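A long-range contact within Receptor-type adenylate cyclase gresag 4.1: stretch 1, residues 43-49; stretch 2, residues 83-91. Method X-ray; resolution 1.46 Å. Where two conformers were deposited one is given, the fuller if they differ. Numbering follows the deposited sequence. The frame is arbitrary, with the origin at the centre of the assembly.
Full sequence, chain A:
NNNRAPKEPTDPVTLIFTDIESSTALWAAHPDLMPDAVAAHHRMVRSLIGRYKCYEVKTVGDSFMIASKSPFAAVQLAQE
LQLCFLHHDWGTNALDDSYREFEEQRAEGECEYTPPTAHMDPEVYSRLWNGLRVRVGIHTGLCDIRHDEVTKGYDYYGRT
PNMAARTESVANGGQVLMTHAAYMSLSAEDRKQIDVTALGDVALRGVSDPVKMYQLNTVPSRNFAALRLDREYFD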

ATOM      1  N   ARG A  43     -16.893 -17.963 -20.278  1.00  9.73           N
ATOM      2  CA  ARG A  43     -17.569 -19.006 -19.534  1.00  9.57           C
ATOM      3  C   ARG A  43     -16.937 -19.220 -18.157  1.00  8.54           C
ATOM      4  O   ARG A  43     -17.623 -19.386 -17.154  1.00 10.36           O
ATOM      5  CB  ARG A  43     -17.517 -20.301 -20.352  1.00  9.36           C
ATOM      6  CG  ARG A  43     -18.390 -20.285 -21.536  1.00 13.05           C
ATOM      7  CD  ARG A  43     -18.479 -21.739 -22.032  1.00 30.18           C
ATOM      8  NE  ARG A  43     -17.177 -22.284 -22.466  1.00 26.72           N
ATOM      9  CZ  ARG A  43     -16.705 -22.139 -23.710  1.00 24.99           C
ATOM     10  NH1 ARG A  43     -17.419 -21.454 -24.619  1.00 30.70           N
ATOM     11  NH2 ARG A  43     -15.624 -22.806 -24.077  1.00 27.72           N
ATOM     12  N   MET A  44     -15.578 -19.211 -18.090  1.00  9.81           N
ATOM     13  CA  MET A  44     -14.904 -19.396 -16.789  1.00  9.39           C
ATOM     14  C   MET A  44     -15.183 -18.208 -15.856  1.00  9.09           C
ATOM     15  O   MET A  44     -15.471 -18.430 -14.680  1.00 10.91           O
ATOM     16  CB  MET A  44     -13.424 -19.607 -16.974  1.00 10.88           C
ATOM     17  CG  MET A  44     -13.120 -20.977 -17.620  1.00 13.49           C
ATOM     18  SD  MET A  44     -11.345 -21.360 -17.600  1.00 13.86           S
ATOM     19  CE  MET A  44     -10.815 -20.246 -18.994  1.00 11.52           C
ATOM     20  N   VAL A  45     -15.075 -16.982 -16.378  1.00  9.47           N
ATOM     21  CA  VAL A  45     -15.340 -15.810 -15.490  1.00  8.90           C
ATOM     22  C   VAL A  45     -16.794 -15.883 -14.980  1.00  9.71           C
ATOM     23  O   VAL A  45     -17.024 -15.673 -13.805  1.00 11.70           O
ATOM     24  CB  VAL A  45     -15.015 -14.465 -16.245  1.00  7.26           C
ATOM     25  CG1 VAL A  45     -15.446 -13.313 -15.369  1.00 10.19           C
ATOM     26  CG2 VAL A  45     -13.480 -14.395 -16.576  1.00  9.12           C
ATOM     27  N   ARG A  46     -17.753 -16.198 -15.866  1.00 10.68           N
ATOM     28  CA  ARG A  46     -19.142 -16.210 -15.446  1.00 11.21           C
ATOM     29  C   ARG A  46     -19.419 -17.315 -14.499  1.00 11.72           C
ATOM     30  O   ARG A  46     -20.230 -17.096 -13.546  1.00 13.43           O
ATOM     31  CB  ARG A  46     -20.043 -16.192 -16.645  1.00  9.97           C
ATOM     32  CG  ARG A  46     -20.023 -14.877 -17.341  1.00 11.32           C
ATOM     33  CD  ARG A  46     -20.818 -14.828 -18.642  1.00 11.48           C
ATOM     34  NE  ARG A  46     -20.912 -13.492 -19.101  1.00 14.66           N
ATOM     35  CZ  ARG A  46     -20.987 -13.130 -20.355  1.00 14.81           C
ATOM     36  NH1 ARG A  46     -20.908 -14.050 -21.364  1.00 14.52           N
ATOM     37  NH2 ARG A  46     -21.354 -11.918 -20.591  1.00 14.96           N
ATOM     38  N   SER A  47     -18.749 -18.460 -14.626  1.00 11.36           N
ATOM     39  CA  SER A  47     -18.912 -19.524 -13.656  1.00 10.59           C
ATOM     40  C   SER A  47     -18.482 -19.045 -12.271  1.00 14.46           C
ATOM     41  O   SER A  47     -19.132 -19.381 -11.226  1.00 16.32           O
ATOM     42  CB  SER A  47     -18.063 -20.710 -14.059  1.00 16.35           C
ATOM     43  OG  SER A  47     -18.157 -21.709 -13.115  1.00 23.72           O
ATOM     44  N   LEU A  48     -17.362 -18.310 -12.221  1.00 13.00           N
ATOM     45  CA  LEU A  48     -16.890 -17.776 -10.957  1.00 12.66           C
ATOM     46  C   LEU A  48     -17.804 -16.695 -10.390  1.00 10.90           C
ATOM     47  O   LEU A  48     -17.914 -16.597  -9.127  1.00 11.45           O
ATOM     48  CB  LEU A  48     -15.438 -17.231 -11.158  1.00 11.61           C
ATOM     49  CG  LEU A  48     -14.489 -18.366 -11.511  1.00 11.46           C
ATOM     50  CD1 LEU A  48     -13.104 -17.748 -11.755  1.00 12.07           C
ATOM     51  CD2 LEU A  48     -14.410 -19.452 -10.401  1.00 16.04           C
ATOM     52  N   ILE A  49     -18.339 -15.820 -11.250  1.00 11.00           N
ATOM     53  CA  ILE A  49     -19.257 -14.773 -10.777  1.00 11.45           C
ATOM     54  C   ILE A  49     -20.424 -15.464 -10.045  1.00 13.80           C
ATOM     55  O   ILE A  49     -20.760 -15.095  -8.934  1.00 13.92           O
ATOM     56  CB  ILE A  49     -19.764 -13.921 -11.947  1.00  8.40           C
ATOM     57  CG1 ILE A  49     -18.625 -13.010 -12.454  1.00 10.08           C
ATOM     58  CG2 ILE A  49     -20.961 -12.958 -11.524  1.00 11.85           C
ATOM     59  CD1 ILE A  49     -18.991 -12.324 -13.728  1.00 11.30           C
ATOM     60  N   LEU A  83      -6.141 -18.961 -11.148  1.00  8.40           N
ATOM     61  CA  LEU A  83      -5.901 -20.395 -11.055  1.00 10.68           C
ATOM     62  C   LEU A  83      -6.676 -21.203 -12.117  1.00  7.20           C
ATOM     63  O   LEU A  83      -6.048 -22.026 -12.797  1.00 10.19           O
ATOM     64  CB  LEU A  83      -6.228 -20.889  -9.651  1.00  8.71           C
ATOM     65  CG  LEU A  83      -5.302 -20.258  -8.599  1.00  9.55           C
ATOM     66  CD1 LEU A  83      -5.957 -20.463  -7.198  1.00 12.50           C
ATOM     67  CD2 LEU A  83      -3.929 -20.955  -8.601  1.00 11.52           C
ATOM     68  N   CYS A  84      -7.961 -20.990 -12.344  0.50  9.16           N
ATOM     69  CA  CYS A  84      -8.576 -21.825 -13.362  0.50  7.98           C
ATOM     70  C   CYS A  84      -8.123 -21.484 -14.770  0.50 11.50           C
ATOM     71  O   CYS A  84      -8.196 -22.329 -15.714  0.50  5.99           O
ATOM     72  CB  CYS A  84     -10.074 -21.858 -13.277  0.50 10.49           C
ATOM     73  SG  CYS A  84     -10.828 -20.346 -13.560  0.50 15.85           S
ATOM     74  N   PHE A  85      -7.751 -20.237 -15.008  1.00  8.58           N
ATOM     75  CA  PHE A  85      -7.191 -19.992 -16.335  1.00  9.16           C
ATOM     76  C   PHE A  85      -5.874 -20.732 -16.500  1.00  6.43           C
ATOM     77  O   PHE A  85      -5.580 -21.291 -17.601  1.00  8.51           O
ATOM     78  CB  PHE A  85      -6.976 -18.482 -16.547  1.00  8.35           C
ATOM     79  CG  PHE A  85      -8.191 -17.775 -17.071  1.00  8.49           C
ATOM     80  CD1 PHE A  85      -9.392 -17.801 -16.391  1.00  8.51           C
ATOM     81  CD2 PHE A  85      -8.100 -17.046 -18.284  1.00  9.22           C
ATOM     82  CE1 PHE A  85     -10.526 -17.090 -16.873  1.00  8.63           C
ATOM     83  CE2 PHE A  85      -9.235 -16.364 -18.768  1.00  9.54           C
ATOM     84  CZ  PHE A  85     -10.450 -16.389 -18.031  1.00  8.69           C
ATOM     85  N   LEU A  86      -5.046 -20.825 -15.459  1.00  6.93           N
ATOM     86  CA  LEU A  86      -3.778 -21.544 -15.546  1.00  7.44           C
ATOM     87  C   LEU A  86      -4.057 -23.037 -15.790  1.00  8.59           C
ATOM     88  O   LEU A  86      -3.370 -23.727 -16.571  1.00  8.38           O
ATOM     89  CB  LEU A  86      -3.016 -21.363 -14.218  1.00  7.28           C
ATOM     90  CG  LEU A  86      -1.799 -22.313 -14.086  1.00  8.21           C
ATOM     91  CD1 LEU A  86      -0.628 -21.830 -15.067  1.00  8.85           C
ATOM     92  CD2 LEU A  86      -1.241 -22.065 -12.627  1.00 10.45           C
ATOM     93  N   HIS A  87      -5.126 -23.531 -15.161  1.00  8.73           N
ATOM     94  CA  HIS A  87      -5.438 -24.971 -15.267  1.00 10.25           C
ATOM     95  C   HIS A  87      -6.144 -25.370 -16.535  1.00 10.93           C
ATOM     96  O   HIS A  87      -6.020 -26.515 -16.986  1.00 14.63           O
ATOM     97  CB  HIS A  87      -6.289 -25.404 -14.089  1.00 12.05           C
ATOM     98  CG  HIS A  87      -5.641 -25.146 -12.763  1.00 10.90           C
ATOM     99  ND1 HIS A  87      -6.373 -24.978 -11.596  1.00 11.40           N
ATOM    100  CD2 HIS A  87      -4.343 -24.917 -12.438  1.00 12.13           C
ATOM    101  CE1 HIS A  87      -5.533 -24.657 -10.619  1.00  9.94           C
ATOM    102  NE2 HIS A  87      -4.302 -24.624 -11.085  1.00 10.58           N
ATOM    103  N   HIS A  88      -6.779 -24.410 -17.184  1.00  9.08           N
ATOM    104  CA  HIS A  88      -7.526 -24.677 -18.411  1.00  9.12           C
ATOM    105  C   HIS A  88      -6.658 -25.168 -19.576  1.00  9.20           C
ATOM    106  O   HIS A  88      -5.601 -24.690 -19.776  1.00 10.74           O
ATOM    107  CB  HIS A  88      -8.250 -23.385 -18.842  1.00  9.96           C
ATOM    108  CG  HIS A  88      -9.126 -23.525 -20.030  1.00  9.67           C
ATOM    109  ND1 HIS A  88     -10.366 -24.155 -19.945  1.00 12.15           N
ATOM    110  CD2 HIS A  88      -8.985 -23.094 -21.300  1.00  9.99           C
ATOM    111  CE1 HIS A  88     -10.928 -24.089 -21.151  1.00 10.83           C
ATOM    112  NE2 HIS A  88     -10.121 -23.459 -21.987  1.00 12.25           N
ATOM    113  N   ASP A  89      -7.195 -26.115 -20.352  1.00 10.89           N
ATOM    114  CA  ASP A  89      -6.505 -26.589 -21.558  1.00 13.55           C
ATOM    115  C   ASP A  89      -6.995 -25.709 -22.714  1.00 12.67           C
ATOM    116  O   ASP A  89      -8.129 -25.786 -23.203  1.00 12.08           O
ATOM    117  CB  ASP A  89      -6.873 -28.032 -21.826  1.00 15.60           C
ATOM    118  CG  ASP A  89      -6.173 -28.562 -23.077  1.00 20.13           C
ATOM    119  OD1 ASP A  89      -5.424 -27.818 -23.751  1.00 14.85           O
ATOM    120  OD2 ASP A  89      -6.350 -29.745 -23.358  1.00 26.85           O
ATOM    121  N   TRP A  90      -6.121 -24.839 -23.137  1.00  8.25           N
ATOM    122  CA  TRP A  90      -6.413 -23.894 -24.223  1.00  8.30           C
ATOM    123  C   TRP A  90      -6.283 -24.516 -25.601  1.00 13.25           C
ATOM    124  O   TRP A  90      -6.630 -23.857 -26.596  1.00 12.38           O
ATOM    125  CB  TRP A  90      -5.472 -22.637 -24.099  1.00 10.14           C
ATOM    126  CG  TRP A  90      -5.702 -21.859 -22.827  1.00  8.82           C
ATOM    127  CD1 TRP A  90      -5.054 -22.054 -21.667  1.00  9.56           C
ATOM    128  CD2 TRP A  90      -6.715 -20.890 -22.597  1.00  8.04           C
ATOM    129  NE1 TRP A  90      -5.589 -21.278 -20.682  1.00  8.33           N
ATOM    130  CE2 TRP A  90      -6.627 -20.537 -21.216  1.00  7.71           C
ATOM    131  CE3 TRP A  90      -7.700 -20.306 -23.426  1.00  9.69           C
ATOM    132  CZ2 TRP A  90      -7.491 -19.603 -20.627  1.00  9.14           C
ATOM    133  CZ3 TRP A  90      -8.571 -19.378 -22.834  1.00  9.48           C
ATOM    134  CH2 TRP A  90      -8.456 -19.035 -21.454  1.00  9.52           C
ATOM    135  N   GLY A  91      -5.721 -25.724 -25.640  1.00 14.23           N
ATOM    136  CA  GLY A  91      -5.641 -26.447 -26.928  1.00 12.56           C
ATOM    137  C   GLY A  91      -4.655 -25.860 -27.908  1.00 16.03           C
ATOM    138  O   GLY A  91      -4.652 -26.288 -29.063  1.00 19.62           O
TER

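A single methionine can anchor a helix against aromatic neighbours, and this contact is a compact example: no hydrogen bond crosses between the stretches, and packing alone joins them over 301 Å² of buried surface. The helix axes come within 10.8 Å at their closest, their N-to-C directions 144° apart. Arg43 opens stretch 1 without touching the other side.

Met44 does most of the work. Its CA-to-CB bond points toward stretch 2, and its unbranched m, t, m chain delivers a slim, polarizable end among three rings. Atom CE of Met44 lies over a face of Phe85, 3.8 Å from the ring centroid, and over a face of His88, 4.0 Å from that centroid; it also meets CH2 of Trp90 at 3.6 Å. Met44 SD rests 3.8 Å from Cys84 O, which already accepts the backbone hydrogen bond from His88 N. The pocket is braced from within: Trp90 NE1 donates to Phe85 O at 3.1 Å, tying the loop back to the helix.

Val45, buried and compact, sets CG2 3.9 Å from Phe85 CZ. Arg46 and Ser47 are exposed and stay out of reach. One turn beyond Met44, Leu48 again points toward stretch 2, its CD1 3.9 Å from Cys84 SG, an apolar pairing. Ile49 is buried but out of reach of stretch 2.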